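Local coordinates for protein scavenger receptor with C-type lectin type I (Homo sapiens, PDB 2OX8) that binds the leukocyte cell-surface glycan Lewis(x) through its carbohydrate-recognition domain and probably acts as a scavenger receptor, at residues Tyr17-Glu22 / Glu60-Gly65; Glu24-Ala29 / Ser38-Ile43; Glu47-Ile52 / Pro83-Trp88; Asp68-Arg71 / Trp75-Leu78; Trp88-Gly91 / Asn95-His98. All blocks are in the same frame, centred on the assembly; numbering follows the deposited sequence.

Contact 1 of 5, residues Tyr17-Glu22 / Glu60-Gly65; sequences YYFSVE and ESHWIG. With ZN (zinc ion), chain I.
With CG anti to the carbonyl carbon in both residues, Phe19 (chi1 -72°) and His62 (chi1 -66°) swing their rings together from strands whose CA atoms stay 8.2 Å apart there. The rings make a T-shaped, edge-to-face pair: the edge of Phe19 is directed at the imidazole face, the planes stand at 73° and the centroids are 5.9 Å apart. The nearest atoms, Phe19 CD2 and His62 CE1, are 4.3 Å apart, so the contact is loose. Ser20 O adds a distant approach at the imidazole edge, 4.2 Å from His62 CE1. Its hydroxyl serves the 17-22 side, with Ser20 OG giving a 3.0 Å hydrogen bond to Glu22 O, and it is also bonded to the backbone N of Phe126.

Next to CE1 on the same ring, His62 NE2 binds a zinc ion at 2.0 Å. Glu60, its chain bent at chi2, supplies OE1; that bond is modelled so short that its length is doubtful. Two waters, each 2.4 Å from the zinc, are further ligands. Segment 17-22 gives no metal ligand but packs against the ligating imidazole, so the ring that holds the zinc through NE2 also receives the edge of Phe19.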
# COMPACT_ATOMS: atom_id res chain seq x y z
N TYR A 17 -10.40 -0.04 -7.46
CA TYR A 17 -9.78 0.06 -6.16
C TYR A 17 -10.78 -0.14 -5.02
O TYR A 17 -11.95 0.23 -5.11
CB TYR A 17 -9.12 1.43 -6.00
CG TYR A 17 -8.01 1.72 -6.98
CD1 TYR A 17 -8.28 1.99 -8.31
CD2 TYR A 17 -6.67 1.67 -6.58
CE1 TYR A 17 -7.26 2.22 -9.22
CE2 TYR A 17 -5.64 1.89 -7.48
CZ TYR A 17 -5.94 2.17 -8.80
OH TYR A 17 -4.92 2.42 -9.69
N TYR A 18 -10.31 -0.74 -3.93
CA TYR A 18 -11.16 -0.95 -2.77
C TYR A 18 -10.49 -0.33 -1.54
O TYR A 18 -9.38 -0.71 -1.16
CB TYR A 18 -11.41 -2.44 -2.52
CG TYR A 18 -12.31 -2.70 -1.33
CD1 TYR A 18 -13.69 -2.56 -1.43
CD2 TYR A 18 -11.78 -3.04 -0.10
CE1 TYR A 18 -14.52 -2.76 -0.33
CE2 TYR A 18 -12.58 -3.24 1.00
CZ TYR A 18 -13.95 -3.10 0.88
OH TYR A 18 -14.75 -3.32 1.98
N PHE A 19 -11.17 0.63 -0.92
CA PHE A 19 -10.64 1.24 0.28
C PHE A 19 -11.37 0.56 1.42
O PHE A 19 -12.56 0.77 1.61
CB PHE A 19 -10.89 2.75 0.29
CG PHE A 19 -10.02 3.49 -0.68
CD1 PHE A 19 -10.26 3.41 -2.05
CD2 PHE A 19 -8.92 4.18 -0.24
CE1 PHE A 19 -9.41 4.02 -2.95
CE2 PHE A 19 -8.06 4.80 -1.14
CZ PHE A 19 -8.31 4.71 -2.50
N SER A 20 -10.63 -0.25 2.17
CA SER A 20 -11.21 -1.02 3.25
C SER A 20 -11.82 -0.24 4.40
O SER A 20 -11.42 0.89 4.71
CB SER A 20 -10.17 -1.96 3.85
OG SER A 20 -9.36 -1.25 4.79
N VAL A 21 -12.77 -0.89 5.05
CA VAL A 21 -13.43 -0.34 6.21
C VAL A 21 -12.77 -1.00 7.41
O VAL A 21 -12.36 -0.31 8.34
CB VAL A 21 -14.92 -0.68 6.19
CG1 VAL A 21 -15.54 -0.30 7.53
CG2 VAL A 21 -15.59 0.06 5.03
N GLU A 22 -12.63 -2.32 7.40
CA GLU A 22 -11.99 -2.95 8.55
C GLU A 22 -10.48 -2.86 8.46
O GLU A 22 -9.90 -2.72 7.37
CB GLU A 22 -12.40 -4.41 8.72
CG GLU A 22 -12.25 -4.88 10.18
CD GLU A 22 -12.43 -6.39 10.38
OE1 GLU A 22 -13.42 -6.96 9.87
OE2 GLU A 22 -11.58 -7.01 11.07
N GLU A 60 -7.43 7.62 8.23
CA GLU A 60 -6.80 6.36 8.58
C GLU A 60 -5.64 6.04 7.63
O GLU A 60 -5.65 6.40 6.45
CB GLU A 60 -7.84 5.24 8.56
CG GLU A 60 -9.29 5.69 8.23
CD GLU A 60 -9.70 5.45 6.77
OE1 GLU A 60 -8.94 5.85 5.87
OE2 GLU A 60 -10.77 4.85 6.51
N SER A 61 -4.61 5.39 8.16
CA SER A 61 -3.46 4.99 7.37
C SER A 61 -3.87 3.70 6.63
O SER A 61 -4.61 2.89 7.18
CB SER A 61 -2.28 4.71 8.31
OG SER A 61 -1.04 4.76 7.64
N HIS A 62 -3.40 3.51 5.39
CA HIS A 62 -3.74 2.31 4.61
C HIS A 62 -2.52 1.51 4.14
O HIS A 62 -1.54 2.10 3.71
CB HIS A 62 -4.54 2.71 3.36
CG HIS A 62 -5.90 3.27 3.66
ND1 HIS A 62 -7.06 2.55 3.50
CD2 HIS A 62 -6.27 4.48 4.15
CE1 HIS A 62 -8.09 3.28 3.87
NE2 HIS A 62 -7.64 4.46 4.27
N TRP A 63 -2.60 0.18 4.19
CA TRP A 63 -1.49 -0.67 3.72
C TRP A 63 -1.42 -0.61 2.20
O TRP A 63 -2.44 -0.50 1.53
CB TRP A 63 -1.70 -2.15 4.04
CG TRP A 63 -1.62 -2.59 5.44
CD1 TRP A 63 -2.62 -3.18 6.15
CD2 TRP A 63 -0.48 -2.54 6.30
NE1 TRP A 63 -2.17 -3.51 7.40
CE2 TRP A 63 -0.86 -3.13 7.53
CE3 TRP A 63 0.84 -2.07 6.16
CZ2 TRP A 63 0.01 -3.26 8.61
CZ3 TRP A 63 1.71 -2.20 7.23
CH2 TRP A 63 1.29 -2.79 8.45
N ILE A 64 -0.21 -0.70 1.64
CA ILE A 64 -0.03 -0.74 0.19
C ILE A 64 0.78 -2.02 -0.10
O ILE A 64 1.42 -2.57 0.80
CB ILE A 64 0.66 0.53 -0.34
CG1 ILE A 64 2.05 0.73 0.27
CG2 ILE A 64 -0.20 1.72 -0.02
CD1 ILE A 64 2.79 1.98 -0.28
N GLY A 65 0.74 -2.53 -1.33
CA GLY A 65 1.45 -3.77 -1.62
C GLY A 65 2.95 -3.61 -1.81
O GLY A 65 3.49 -3.92 -2.87
ZN ZN I . -9.17 5.81 4.15
O HOH W 1 -7.40 7.23 5.06
O HOH W 2 -10.89 6.17 2.54

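Contact 2 of 5, residues Glu24-Ala29 / Ser38-Ile43; sequences EIFEDA and SHLVFI. With ZN (zinc ion), chain F.
Leu40 on strand 39-40 faces the first turn of helix 26-35, its CA 7.4 Å from that of Ala29; Ile25 holds the N-cap position, and the Ala29 N to Ile25 O bond of 2.7 Å starts the helical pattern. Leu40 carries the contact by splitting its branches. Placing CG anti to the carbonyl carbon (chi1 -78°) aims the isobutyl group at the helix: CD1 goes over one face of Phe26, displaced toward the rim at CZ, and CD2 meets Ala29 CB at 4.1 Å. The first approach is a CH-pi contact, with Leu40 CD1 4.0 Å from the Phe26 ring centroid and 21° off the normal. No hydrogen bond joins the segments, so the interface is purely apolar.

Within 38-43, His39 ND1 donates to Leu40 O at 2.9 Å in a nearly straight bond (172°), reaching it from above the carbonyl plane, while the rim of its ring overlaps that of Phe42. Farther along, Phe42 O binds a zinc ion at 2.1 Å. Trp63 of strand 62-67 extends the apolar cluster, touching Leu40 and Ala29 and meeting Phe26 edge-to-face, so helix 26-35 packs on the sheet to which strand 39-40 belongs as antiparallel partner of strand 125-131.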
# COMPACT_ATOMS: atom_id res chain seq x y z
N GLU A 24 -6.73 -4.60 9.60
CA GLU A 24 -6.17 -5.92 9.86
C GLU A 24 -4.65 -6.01 9.66
O GLU A 24 -4.00 -5.05 9.22
CB GLU A 24 -6.87 -6.97 8.99
CG GLU A 24 -8.31 -7.20 9.44
CD GLU A 24 -8.92 -8.48 8.93
OE1 GLU A 24 -8.29 -9.55 9.13
OE2 GLU A 24 -10.03 -8.43 8.36
N ILE A 25 -4.09 -7.16 10.03
CA ILE A 25 -2.66 -7.39 9.89
C ILE A 25 -2.30 -7.40 8.41
O ILE A 25 -3.11 -7.78 7.55
CB ILE A 25 -2.27 -8.73 10.56
CG1 ILE A 25 -2.22 -8.55 12.08
CG2 ILE A 25 -0.92 -9.22 10.02
CD1 ILE A 25 -2.02 -9.85 12.83
N PHE A 26 -1.08 -6.96 8.10
CA PHE A 26 -0.67 -6.91 6.72
C PHE A 26 -1.01 -8.20 6.00
O PHE A 26 -1.63 -8.17 4.93
CB PHE A 26 0.81 -6.64 6.61
CG PHE A 26 1.27 -6.38 5.21
CD1 PHE A 26 1.33 -5.08 4.72
CD2 PHE A 26 1.65 -7.43 4.38
CE1 PHE A 26 1.76 -4.84 3.42
CE2 PHE A 26 2.09 -7.19 3.08
CZ PHE A 26 2.14 -5.90 2.60
N GLU A 27 -0.62 -9.33 6.57
CA GLU A 27 -0.88 -10.60 5.91
C GLU A 27 -2.36 -10.92 5.78
O GLU A 27 -2.76 -11.63 4.87
CB GLU A 27 -0.15 -11.75 6.63
CG GLU A 27 0.51 -12.74 5.65
CD GLU A 27 1.87 -12.25 5.08
OE1 GLU A 27 2.32 -12.79 4.04
OE2 GLU A 27 2.49 -11.35 5.68
N ASP A 28 -3.20 -10.39 6.68
CA ASP A 28 -4.63 -10.65 6.57
C ASP A 28 -5.21 -9.72 5.51
O ASP A 28 -6.14 -10.08 4.79
CB ASP A 28 -5.34 -10.42 7.91
CG ASP A 28 -5.11 -11.56 8.89
OD1 ASP A 28 -5.84 -11.61 9.92
OD2 ASP A 28 -4.22 -12.41 8.64
N ALA A 29 -4.64 -8.53 5.41
CA ALA A 29 -5.09 -7.58 4.40
C ALA A 29 -4.73 -8.23 3.07
O ALA A 29 -5.53 -8.27 2.13
CB ALA A 29 -4.35 -6.24 4.56
N SER A 38 -7.65 -9.74 -6.26
CA SER A 38 -6.86 -8.53 -6.33
C SER A 38 -5.65 -8.62 -5.38
O SER A 38 -5.31 -9.68 -4.85
CB SER A 38 -7.73 -7.31 -5.99
OG SER A 38 -8.11 -7.32 -4.62
N HIS A 39 -5.00 -7.49 -5.14
CA HIS A 39 -3.84 -7.48 -4.28
C HIS A 39 -3.71 -6.09 -3.72
O HIS A 39 -4.23 -5.14 -4.30
CB HIS A 39 -2.60 -7.80 -5.10
CG HIS A 39 -2.49 -6.99 -6.35
ND1 HIS A 39 -2.20 -5.65 -6.35
CD2 HIS A 39 -2.71 -7.33 -7.65
CE1 HIS A 39 -2.23 -5.18 -7.59
NE2 HIS A 39 -2.55 -6.19 -8.40
N LEU A 40 -3.01 -5.98 -2.59
CA LEU A 40 -2.78 -4.68 -2.01
C LEU A 40 -2.24 -3.82 -3.17
O LEU A 40 -1.41 -4.26 -3.99
CB LEU A 40 -1.81 -4.81 -0.83
CG LEU A 40 -2.46 -5.36 0.47
CD1 LEU A 40 -1.40 -5.87 1.43
CD2 LEU A 40 -3.30 -4.25 1.13
N VAL A 41 -2.77 -2.60 -3.26
CA VAL A 41 -2.46 -1.64 -4.30
C VAL A 41 -0.98 -1.40 -4.61
O VAL A 41 -0.13 -1.42 -3.72
CB VAL A 41 -3.14 -0.29 -3.95
CG1 VAL A 41 -2.47 0.33 -2.74
CG2 VAL A 41 -3.11 0.65 -5.11
N PHE A 42 -0.68 -1.20 -5.90
CA PHE A 42 0.67 -0.89 -6.37
C PHE A 42 0.51 0.54 -6.88
O PHE A 42 -0.47 0.85 -7.57
CB PHE A 42 1.10 -1.75 -7.57
CG PHE A 42 1.22 -3.20 -7.28
CD1 PHE A 42 1.10 -4.13 -8.30
CD2 PHE A 42 1.44 -3.66 -5.98
CE1 PHE A 42 1.17 -5.50 -8.04
CE2 PHE A 42 1.52 -5.03 -5.71
CZ PHE A 42 1.38 -5.95 -6.74
N ILE A 43 1.44 1.42 -6.53
CA ILE A 43 1.36 2.80 -6.99
C ILE A 43 2.55 3.06 -7.91
O ILE A 43 3.68 3.22 -7.45
CB ILE A 43 1.37 3.76 -5.79
CG1 ILE A 43 0.12 3.51 -4.96
CG2 ILE A 43 1.45 5.20 -6.27
CD1 ILE A 43 0.21 4.00 -3.56
ZN ZN F . -1.75 0.70 -9.22

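Contact 3 of 5, residues Glu47-Ile52 / Pro83-Trp88; sequences EEQQWI and PDYKNW. With ZN (zinc ion), chain F.
Van der Waals contact dominates between Gln49 and Tyr85, two side chains that run across each other at about a right angle. The methylene part of Gln49 lies by the phenol end: CG is 3.4 Å from Tyr85 OH, and CB is 3.7 Å from Tyr85 CE2, approaching the ring obliquely. Both residues hold CG anti to the backbone N (chi1 170° for Gln49), and Gln49 then bends at chi2, which lays its aliphatic part against the tyrosine and carries its amide past it toward Asn87.

Polar groups meet at that amide. Gln49 and Asn87 again cross at about a right angle, their amide planes 42° apart, and Gln49 OE1 lies 3.4 Å from Asn87 ND2. This oxygen accepts a hydrogen bond from Trp115 NE1, which satisfies the buried carbonyl and helps to orient the amide.

Metal coordination belongs to the preceding residue of the helix. Glu48, extended beyond CG, binds a zinc ion through OE1 at 2.0 Å; its OE2 accepts a hydrogen bond from Asn44 N, and Glu129 is a further zinc ligand.

The Gln49 contacts join helix 46-55 to the long loop between strands 76-77 and 106-109. Trp115 of strand 115-118 is the common neighbour: the side chains of Tyr85 and Asn87 touch it, and Asn87 also bonds to its backbone.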
# COMPACT_ATOMS: atom_id res chain seq x y z
N GLU A 47 0.44 10.41 -11.05
CA GLU A 47 -0.97 10.63 -11.34
C GLU A 47 -1.84 9.68 -10.54
O GLU A 47 -2.89 10.08 -10.04
CB GLU A 47 -1.29 10.45 -12.82
CG GLU A 47 -0.62 11.42 -13.78
CD GLU A 47 0.73 10.91 -14.29
OE1 GLU A 47 1.74 11.02 -13.56
OE2 GLU A 47 0.77 10.38 -15.43
N GLU A 48 -1.42 8.42 -10.43
CA GLU A 48 -2.19 7.44 -9.68
C GLU A 48 -2.11 7.86 -8.21
O GLU A 48 -3.13 7.95 -7.53
CB GLU A 48 -1.63 6.02 -9.88
CG GLU A 48 -2.42 4.92 -9.15
CD GLU A 48 -1.82 3.52 -9.32
OE1 GLU A 48 -2.44 2.53 -8.88
OE2 GLU A 48 -0.73 3.40 -9.88
N GLN A 49 -0.90 8.12 -7.73
CA GLN A 49 -0.70 8.55 -6.34
C GLN A 49 -1.55 9.78 -5.99
O GLN A 49 -2.11 9.85 -4.91
CB GLN A 49 0.79 8.84 -6.09
CG GLN A 49 1.10 9.51 -4.77
CD GLN A 49 0.83 8.64 -3.57
OE1 GLN A 49 1.49 7.61 -3.37
NE2 GLN A 49 -0.14 9.04 -2.75
N GLN A 50 -1.66 10.73 -6.91
CA GLN A 50 -2.48 11.91 -6.64
C GLN A 50 -3.97 11.56 -6.57
O GLN A 50 -4.72 12.20 -5.84
CB GLN A 50 -2.24 12.99 -7.70
CG GLN A 50 -0.78 13.44 -7.77
CD GLN A 50 -0.54 14.58 -8.76
OE1 GLN A 50 -0.94 14.50 -9.93
NE2 GLN A 50 0.13 15.63 -8.29
N TRP A 51 -4.39 10.55 -7.34
CA TRP A 51 -5.80 10.14 -7.36
C TRP A 51 -6.14 9.39 -6.09
O TRP A 51 -7.17 9.63 -5.46
CB TRP A 51 -6.07 9.22 -8.54
CG TRP A 51 -7.47 8.71 -8.56
CD1 TRP A 51 -8.58 9.38 -8.96
CD2 TRP A 51 -7.93 7.41 -8.12
NE1 TRP A 51 -9.70 8.60 -8.81
CE2 TRP A 51 -9.33 7.38 -8.29
CE3 TRP A 51 -7.29 6.27 -7.60
CZ2 TRP A 51 -10.11 6.26 -7.96
CZ3 TRP A 51 -8.07 5.16 -7.27
CH2 TRP A 51 -9.47 5.16 -7.45
N ILE A 52 -5.26 8.46 -5.71
CA ILE A 52 -5.46 7.67 -4.52
C ILE A 52 -5.67 8.56 -3.30
O ILE A 52 -6.53 8.28 -2.46
CB ILE A 52 -4.27 6.72 -4.31
CG1 ILE A 52 -4.40 5.54 -5.28
CG2 ILE A 52 -4.21 6.23 -2.88
CD1 ILE A 52 -3.23 4.57 -5.27
N PRO A 83 9.93 -0.34 -7.03
CA PRO A 83 9.26 0.89 -7.44
C PRO A 83 10.11 1.98 -8.07
O PRO A 83 11.01 2.52 -7.45
CB PRO A 83 8.57 1.36 -6.16
CG PRO A 83 9.51 0.90 -5.11
CD PRO A 83 9.86 -0.50 -5.57
N ASP A 84 9.82 2.29 -9.33
CA ASP A 84 10.52 3.38 -9.96
C ASP A 84 9.93 4.54 -9.13
O ASP A 84 10.51 4.90 -8.10
CB ASP A 84 10.14 3.51 -11.44
CG ASP A 84 10.59 2.30 -12.26
OD1 ASP A 84 11.72 1.82 -12.03
OD2 ASP A 84 9.81 1.86 -13.15
N TYR A 85 8.77 5.06 -9.54
CA TYR A 85 8.08 6.13 -8.81
C TYR A 85 8.16 5.89 -7.31
O TYR A 85 7.98 4.77 -6.84
CB TYR A 85 6.59 6.20 -9.19
CG TYR A 85 5.85 7.28 -8.44
CD1 TYR A 85 6.06 8.63 -8.75
CD2 TYR A 85 5.00 6.97 -7.37
CE1 TYR A 85 5.47 9.64 -8.02
CE2 TYR A 85 4.40 7.99 -6.62
CZ TYR A 85 4.64 9.33 -6.95
OH TYR A 85 4.12 10.36 -6.20
N LYS A 86 8.42 6.95 -6.55
CA LYS A 86 8.54 6.82 -5.11
C LYS A 86 7.93 7.99 -4.36
O LYS A 86 8.13 9.14 -4.74
CB LYS A 86 10.01 6.68 -4.72
CG LYS A 86 10.69 5.50 -5.35
CD LYS A 86 12.09 5.35 -4.81
CE LYS A 86 12.77 4.15 -5.40
NZ LYS A 86 14.10 3.95 -4.77
N ASN A 87 7.19 7.69 -3.29
CA ASN A 87 6.57 8.73 -2.49
C ASN A 87 6.81 8.50 -0.99
O ASN A 87 5.91 8.61 -0.16
CB ASN A 87 5.07 8.78 -2.77
CG ASN A 87 4.42 10.01 -2.19
OD1 ASN A 87 4.91 11.13 -2.37
ND2 ASN A 87 3.29 9.81 -1.50
N TRP A 88 8.05 8.20 -0.65
CA TRP A 88 8.41 7.95 0.73
C TRP A 88 8.44 9.19 1.63
O TRP A 88 8.84 10.28 1.22
CB TRP A 88 9.78 7.28 0.79
CG TRP A 88 9.81 5.91 0.26
CD1 TRP A 88 10.40 5.50 -0.88
CD2 TRP A 88 9.31 4.74 0.91
NE1 TRP A 88 10.32 4.13 -0.98
CE2 TRP A 88 9.66 3.64 0.10
CE3 TRP A 88 8.60 4.51 2.11
CZ2 TRP A 88 9.33 2.32 0.45
CZ3 TRP A 88 8.28 3.20 2.45
CH2 TRP A 88 8.65 2.12 1.61
ZN ZN F . -1.75 0.70 -9.22

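Contact 4 of 5, residues Asp68-Arg71 / Trp75-Leu78; sequences DSER and WKWL. With ZN (zinc ion), chain H.
Asp68 presses its CB onto one face of the Trp75 indole, 3.3 Å from the centroid of the five-membered ring and 15° off its normal, a close CH-pi contact. The carboxylate continues the overlap, stacked on the indole with the two planes 16° apart. CG sits between the backbone N and the carbonyl carbon, and from there the group grips a zinc ion with both oxygens, OD1 at 2.1 Å and OD2 at 2.0 Å. Glu72, His100 and Asp105 join Asp68 on the zinc.

Farther from the metal, a salt-bridge network spans the segments. Lys76, extended beyond CG, brings NZ to Glu70 OE1 at 2.6 Å, a hydrogen-bonded salt bridge that meets the syn side of the carboxylate, 24° out of its plane. The other oxygen, Glu70 OE2, is 2.6 Å from Arg71 NE. Lys76 NZ also lies over one face of the Arg71 guanidinium, 3.7 Å from NH1; the shared carboxylate probably offsets the closeness of the two cations.

The second shell steadies these groups. Asn73 N donates to Asp68 OD2, Glu74 forms a salt bridge with Arg71, and Trp88 meets Trp75 edge-to-face. The acidic cluster around the zinc, beside the long loop, resembles the auxiliary calcium site of C-type lectin domains, here occupied by zinc.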
# COMPACT_ATOMS: atom_id res chain seq x y z
N ASP A 68 9.69 -5.38 2.08
CA ASP A 68 11.12 -5.64 1.90
C ASP A 68 11.48 -6.98 2.54
O ASP A 68 12.65 -7.38 2.59
CB ASP A 68 11.96 -4.50 2.49
CG ASP A 68 12.17 -4.63 3.99
OD1 ASP A 68 11.23 -5.04 4.70
OD2 ASP A 68 13.29 -4.29 4.46
N SER A 69 10.45 -7.69 3.00
CA SER A 69 10.57 -8.99 3.64
C SER A 69 11.33 -10.07 2.86
O SER A 69 11.96 -10.94 3.46
CB SER A 69 9.18 -9.51 4.01
OG SER A 69 8.39 -9.70 2.85
N GLU A 70 11.25 -10.06 1.53
CA GLU A 70 11.97 -11.08 0.75
C GLU A 70 13.46 -10.89 1.02
O GLU A 70 14.16 -11.83 1.41
CB GLU A 70 11.70 -10.90 -0.75
CG GLU A 70 12.17 -12.09 -1.60
CD GLU A 70 12.89 -11.67 -2.89
OE1 GLU A 70 12.34 -10.84 -3.65
OE2 GLU A 70 14.00 -12.19 -3.14
N ARG A 71 13.94 -9.67 0.81
CA ARG A 71 15.33 -9.30 1.01
C ARG A 71 15.39 -7.92 1.65
O ARG A 71 15.09 -6.92 1.00
CB ARG A 71 16.07 -9.25 -0.32
CG ARG A 71 16.02 -10.53 -1.13
CD ARG A 71 16.60 -10.27 -2.50
NE ARG A 71 16.41 -11.37 -3.42
CZ ARG A 71 16.56 -11.27 -4.74
NH1 ARG A 71 16.91 -10.10 -5.28
NH2 ARG A 71 16.37 -12.33 -5.51
N TRP A 75 13.07 -3.06 -1.27
CA TRP A 75 11.62 -2.87 -1.35
C TRP A 75 11.05 -3.17 -2.71
O TRP A 75 11.55 -2.69 -3.72
CB TRP A 75 11.23 -1.45 -0.89
CG TRP A 75 11.50 -1.26 0.58
CD1 TRP A 75 12.73 -1.18 1.17
CD2 TRP A 75 10.55 -1.36 1.65
NE1 TRP A 75 12.61 -1.26 2.53
CE2 TRP A 75 11.28 -1.37 2.86
CE3 TRP A 75 9.15 -1.46 1.70
CZ2 TRP A 75 10.67 -1.48 4.11
CZ3 TRP A 75 8.54 -1.56 2.95
CH2 TRP A 75 9.30 -1.57 4.14
N LYS A 76 10.00 -3.99 -2.71
CA LYS A 76 9.32 -4.40 -3.93
C LYS A 76 7.81 -4.50 -3.78
O LYS A 76 7.29 -4.73 -2.69
CB LYS A 76 9.83 -5.77 -4.39
CG LYS A 76 11.28 -5.86 -4.79
CD LYS A 76 11.59 -7.31 -5.10
CE LYS A 76 13.06 -7.57 -5.36
NZ LYS A 76 13.33 -9.03 -5.21
N TRP A 77 7.12 -4.34 -4.90
CA TRP A 77 5.68 -4.46 -4.93
C TRP A 77 5.44 -5.97 -4.93
O TRP A 77 6.29 -6.71 -5.43
CB TRP A 77 5.13 -3.84 -6.20
CG TRP A 77 5.31 -2.37 -6.27
CD1 TRP A 77 6.08 -1.68 -7.15
CD2 TRP A 77 4.66 -1.38 -5.45
NE1 TRP A 77 5.95 -0.33 -6.94
CE2 TRP A 77 5.08 -0.12 -5.91
CE3 TRP A 77 3.75 -1.45 -4.39
CZ2 TRP A 77 4.64 1.07 -5.33
CZ3 TRP A 77 3.31 -0.26 -3.81
CH2 TRP A 77 3.75 0.98 -4.29
N LEU A 78 4.30 -6.43 -4.40
CA LEU A 78 4.02 -7.86 -4.34
C LEU A 78 4.20 -8.64 -5.67
O LEU A 78 4.12 -9.86 -5.68
CB LEU A 78 2.60 -8.10 -3.82
CG LEU A 78 2.26 -7.55 -2.44
CD1 LEU A 78 0.77 -7.64 -2.22
CD2 LEU A 78 3.03 -8.30 -1.38
ZN ZN H . 12.59 -4.72 6.31

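Contact 5 of 5, residues Trp88-Gly91 / Asn95-His98; sequences WKAG and NWGH
Gly91 and Trp96 bring their CA atoms to 4.7 Å where the chain doubles back, and Trp96 belongs to a type I' beta turn running from Asn95 to His98, closed by His98 N on Asn95 O at 3.1 Å. Across the segments, Trp96 N donates to Gly91 O at 2.9 Å with an N-H...O angle of 150°, in the carbonyl plane and on a lone pair.

The Trp96 side chain then folds over the backbone it is bonded to. A chi1 of -51° sets CG beside the backbone N and turns one indole face to Gly91, whose CA stands over the six-membered ring 3.4 Å from its centroid, a CH-pi contact only 9° off the normal. Lacking a side chain, Gly91 can lie flush against the ring. Ala90 CB meets the far end of the indole at CH2, 3.4 Å away.

The three residues between the segments carry the Gln-Pro-Asp sequence of galactose-type C-type lectins. In related receptors a tryptophan just beyond it stacks on galactose; Trp96 is probably its counterpart.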
# COMPACT_ATOMS: atom_id res chain seq x y z
N TRP A 88 8.05 8.20 -0.65
CA TRP A 88 8.41 7.95 0.73
C TRP A 88 8.44 9.19 1.63
O TRP A 88 8.84 10.28 1.22
CB TRP A 88 9.78 7.28 0.79
CG TRP A 88 9.81 5.91 0.26
CD1 TRP A 88 10.40 5.50 -0.88
CD2 TRP A 88 9.31 4.74 0.91
NE1 TRP A 88 10.32 4.13 -0.98
CE2 TRP A 88 9.66 3.64 0.10
CE3 TRP A 88 8.60 4.51 2.11
CZ2 TRP A 88 9.33 2.32 0.45
CZ3 TRP A 88 8.28 3.20 2.45
CH2 TRP A 88 8.65 2.12 1.61
N LYS A 89 8.02 9.01 2.88
CA LYS A 89 8.04 10.09 3.84
C LYS A 89 9.50 10.48 4.06
O LYS A 89 10.41 9.78 3.61
CB LYS A 89 7.41 9.63 5.16
CG LYS A 89 7.22 10.74 6.19
CD LYS A 89 6.39 10.23 7.35
CE LYS A 89 6.21 11.31 8.42
NZ LYS A 89 5.46 10.81 9.60
N ALA A 90 9.71 11.59 4.76
CA ALA A 90 11.02 12.16 5.07
C ALA A 90 12.25 11.26 5.23
O ALA A 90 13.22 11.39 4.49
CB ALA A 90 10.90 13.06 6.30
N GLY A 91 12.25 10.36 6.21
CA GLY A 91 13.42 9.51 6.38
C GLY A 91 13.20 8.04 6.09
O GLY A 91 13.88 7.19 6.66
N ASN A 95 15.01 4.79 7.34
CA ASN A 95 14.94 5.32 8.70
C ASN A 95 16.15 6.20 9.06
O ASN A 95 16.85 5.97 10.03
CB ASN A 95 14.82 4.16 9.70
CG ASN A 95 14.77 4.64 11.12
OD1 ASN A 95 14.11 5.61 11.43
ND2 ASN A 95 15.47 3.94 11.99
N TRP A 96 16.36 7.23 8.24
CA TRP A 96 17.46 8.17 8.41
C TRP A 96 18.80 7.46 8.49
O TRP A 96 19.70 7.87 9.23
CB TRP A 96 17.25 9.06 9.64
CG TRP A 96 15.90 9.73 9.73
CD1 TRP A 96 14.86 9.37 10.53
CD2 TRP A 96 15.44 10.86 8.97
NE1 TRP A 96 13.78 10.20 10.32
CE2 TRP A 96 14.11 11.12 9.36
CE3 TRP A 96 16.03 11.68 7.99
CZ2 TRP A 96 13.35 12.15 8.81
CZ3 TRP A 96 15.28 12.71 7.44
CH2 TRP A 96 13.94 12.94 7.86
N GLY A 97 18.93 6.37 7.74
CA GLY A 97 20.17 5.61 7.68
C GLY A 97 20.45 4.60 8.77
O GLY A 97 21.48 3.91 8.71
N HIS A 98 19.58 4.49 9.77
CA HIS A 98 19.80 3.52 10.84
C HIS A 98 19.16 2.18 10.50
O HIS A 98 19.24 1.23 11.27
CB HIS A 98 19.20 4.03 12.15
CG HIS A 98 19.73 5.36 12.60
ND1 HIS A 98 21.06 5.57 12.88
CD2 HIS A 98 19.10 6.54 12.82
CE1 HIS A 98 21.23 6.83 13.25
NE2 HIS A 98 20.06 7.43 13.22

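How the contacts relate
From the N terminus, contact 1 closes the first large loop by bringing 17-22 beside 60-65, at the edge of the Trp-Ile-Gly-Leu segment common in C-type lectins. Contact 2 is nested inside it and packs helix 26-35 on strand 39-40. Contact 3 crosses contact 1: helix 46-55 lies within that loop, but its partner 83-88 lies beyond it. Contacts 2 and 3 share one zinc ion. Contact 4, a short closure around 68-78, is nested within contact 3, and contact 5 starts on Trp88, where contact 3 ends. Trp75 and Trp88 touch, linking contact 4 to the long loop, while contacts 1 and 5 lie about 23 Å apart between centres.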